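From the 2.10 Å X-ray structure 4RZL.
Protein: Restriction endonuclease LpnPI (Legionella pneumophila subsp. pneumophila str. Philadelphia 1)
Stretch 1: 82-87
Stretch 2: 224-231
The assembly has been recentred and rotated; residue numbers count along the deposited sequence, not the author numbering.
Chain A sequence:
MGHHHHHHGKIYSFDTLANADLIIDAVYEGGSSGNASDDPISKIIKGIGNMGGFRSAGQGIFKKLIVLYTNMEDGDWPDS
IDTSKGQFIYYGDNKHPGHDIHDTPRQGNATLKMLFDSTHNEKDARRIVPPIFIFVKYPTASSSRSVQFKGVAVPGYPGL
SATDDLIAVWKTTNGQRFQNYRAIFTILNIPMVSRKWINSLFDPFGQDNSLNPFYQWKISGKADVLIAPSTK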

# COMPACT_ATOMS: atom_id res chain seq x y z
N ASP A 82 3.04 -1.01 -12.60
CA ASP A 82 3.24 -0.53 -13.95
C ASP A 82 3.42 0.98 -13.87
O ASP A 82 2.44 1.72 -13.74
N THR A 83 4.66 1.43 -13.96
CA THR A 83 4.98 2.85 -13.80
C THR A 83 4.35 3.72 -14.89
O THR A 83 4.01 4.87 -14.63
N SER A 84 4.17 3.16 -16.09
CA SER A 84 3.63 3.94 -17.20
C SER A 84 2.12 4.15 -17.03
O SER A 84 1.57 5.13 -17.53
N LYS A 85 1.46 3.25 -16.30
CA LYS A 85 0.02 3.35 -16.08
C LYS A 85 -0.35 3.80 -14.67
O LYS A 85 -1.51 4.11 -14.40
N GLY A 86 0.63 3.85 -13.76
CA GLY A 86 0.32 4.16 -12.37
C GLY A 86 -0.64 3.14 -11.79
O GLY A 86 -1.59 3.47 -11.07
N GLN A 87 -0.40 1.88 -12.13
CA GLN A 87 -1.27 0.80 -11.69
C GLN A 87 -0.49 -0.20 -10.84
O GLN A 87 0.61 -0.61 -11.19
N ASP A 224 -6.58 11.52 -10.17
CA ASP A 224 -5.46 12.08 -10.91
C ASP A 224 -4.31 11.08 -10.83
O ASP A 224 -3.64 10.97 -9.80
N VAL A 225 -4.12 10.32 -11.90
CA VAL A 225 -3.21 9.18 -11.91
C VAL A 225 -1.77 9.61 -12.16
O VAL A 225 -1.50 10.46 -13.02
N LEU A 226 -0.83 9.01 -11.42
CA LEU A 226 0.59 9.20 -11.67
C LEU A 226 0.99 8.41 -12.91
O LEU A 226 1.24 7.20 -12.85
N ILE A 227 1.02 9.10 -14.05
CA ILE A 227 1.41 8.50 -15.34
C ILE A 227 2.87 8.83 -15.65
O ILE A 227 3.21 10.01 -15.80
N ALA A 228 3.72 7.81 -15.72
CA ALA A 228 5.17 8.05 -15.86
C ALA A 228 5.83 7.19 -16.95
O ALA A 228 6.38 6.13 -16.66
N PRO A 229 5.78 7.67 -18.22
CA PRO A 229 6.37 6.95 -19.35
C PRO A 229 7.89 6.78 -19.21
O PRO A 229 8.57 7.66 -18.67
N SER A 230 8.39 5.64 -19.66
CA SER A 230 9.80 5.30 -19.52
C SER A 230 10.69 6.05 -20.51
O SER A 230 10.28 6.33 -21.63
N THR A 231 11.91 6.38 -20.08
CA THR A 231 12.94 6.85 -21.01
C THR A 231 13.54 5.63 -21.71
O THR A 231 13.54 4.53 -21.15

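Most unusual in this contact is how little of it depends on side chain meeting side chain: a tight turn and an extended segment lie together largely through backbone carbonyls, and where a side chain does reach across, it usually comes to rest on main-chain oxygen. The general principle is that a loop can dock on another with a single direct hydrogen bond, accompanied by bridging waters and carbon contacts. Here that bond runs from Ala228 N to Thr83 O, at 3.1 Å.

Gly86 illustrates what such closeness demands. Its CA lies 3.2 Å from Leu226 O in a CA-H...O contact, and its positive phi by itself favours glycine. A CB at this position would point toward the other stretch and clash, 2.3 Å from Leu226 O and 2.9 Å from Val225 CG1. A second CA-H...O contact joins Ser84 CA to Ala228 O at 3.6 Å.

Among the side chains, Val225 is the one whose CA-to-CB bond points toward the opposing stretch. With chi1 in t, its CG1 packs 3.4 Å from Lys85 O. Ile227 starts sideways, but its m, m rotamer brings the end of the chain nearer: CD1 lies 3.5 Å from Lys85 O, while CG2 lies 3.4 Å from Ser84 O. The two aliphatic residues therefore share the Lys85 carbonyl. Leu226, in the t, t rotamer, contributes through its backbone oxygen instead, its side chain staying back, with Leu226 CB 5.1 Å from Gly86 CA. Lys85 (m, t, p, p) directs its CB away, leaving its main chain to make the contact.

The turn is braced from within by Asp82, a t rotamer that touches nothing across the interface. Its OD1 accepts from Ser84 OG at 2.7 Å, from Lys85 N at 3.1 Å and, weakly, from Ser84 N at 3.0 Å. The p rotamer of Ser84 thus serves its own loop.

Water completes the polar network. Water 1 donates to Thr83 O at 2.8 Å and to Leu226 O at 2.9 Å, linking two acceptors that could not bond to each other. Water 2 lies among the hydroxyls of Thr83 (p) and Ser230 (m): it hydrogen-bonds to Thr83 OG1 at 2.5 Å and to Ser230 OG at 2.9 Å, and donates to Ala228 O at 2.7 Å. Since Thr83 OG1 and Ser230 OG are 4.4 Å apart, the water supplies the link that the side chains do not make directly.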

# COMPACT_ATOMS: atom_id res chain seq x y z
CB ASP A 82 2.08 -0.93 -14.85
CG ASP A 82 2.30 -0.54 -16.32
OD1 ASP A 82 2.95 0.49 -16.59
OD2 ASP A 82 1.82 -1.28 -17.21
CB THR A 83 6.51 3.11 -13.81
OG1 THR A 83 7.08 2.49 -14.97
CG2 THR A 83 7.18 2.54 -12.55
CB SER A 84 3.93 3.25 -18.55
OG SER A 84 3.14 2.10 -18.74
CB LYS A 85 -0.65 2.00 -16.37
CG LYS A 85 -0.64 1.62 -17.85
CD LYS A 85 -0.89 0.12 -18.09
CE LYS A 85 -2.27 -0.34 -17.64
NZ LYS A 85 -3.37 0.18 -18.50
CB GLN A 87 -1.88 0.08 -12.89
CG GLN A 87 -2.93 -0.95 -12.51
CD GLN A 87 -3.51 -1.65 -13.71
OE1 GLN A 87 -3.06 -2.73 -14.08
NE2 GLN A 87 -4.50 -1.03 -14.34
CB ASP A 224 -5.05 13.45 -10.35
CG ASP A 224 -3.94 14.12 -11.15
OD1 ASP A 224 -3.67 13.70 -12.29
OD2 ASP A 224 -3.37 15.12 -10.66
CB VAL A 225 -3.61 8.14 -13.00
CG1 VAL A 225 -2.77 6.87 -12.88
CG2 VAL A 225 -5.10 7.82 -12.93
CB LEU A 226 1.43 8.78 -10.46
CG LEU A 226 2.77 9.46 -10.21
CD1 LEU A 226 3.39 9.02 -8.89
CD2 LEU A 226 3.75 9.23 -11.33
CB ILE A 227 0.52 9.02 -16.47
CG1 ILE A 227 -0.94 8.64 -16.20
CG2 ILE A 227 0.97 8.47 -17.80
CD1 ILE A 227 -1.16 7.13 -16.18
CB ALA A 228 5.87 7.81 -14.51
CB PRO A 229 6.02 7.83 -20.57
CG PRO A 229 5.66 9.16 -19.99
CD PRO A 229 5.06 8.89 -18.64
CB SER A 230 10.00 3.79 -19.71
OG SER A 230 9.66 3.06 -18.54
CB THR A 231 14.07 7.66 -20.30
OG1 THR A 231 14.68 6.85 -19.28
CG2 THR A 231 13.51 8.95 -19.67
O HOH W 1 3.32 5.42 -12.01
O HOH W 2 7.12 3.60 -17.17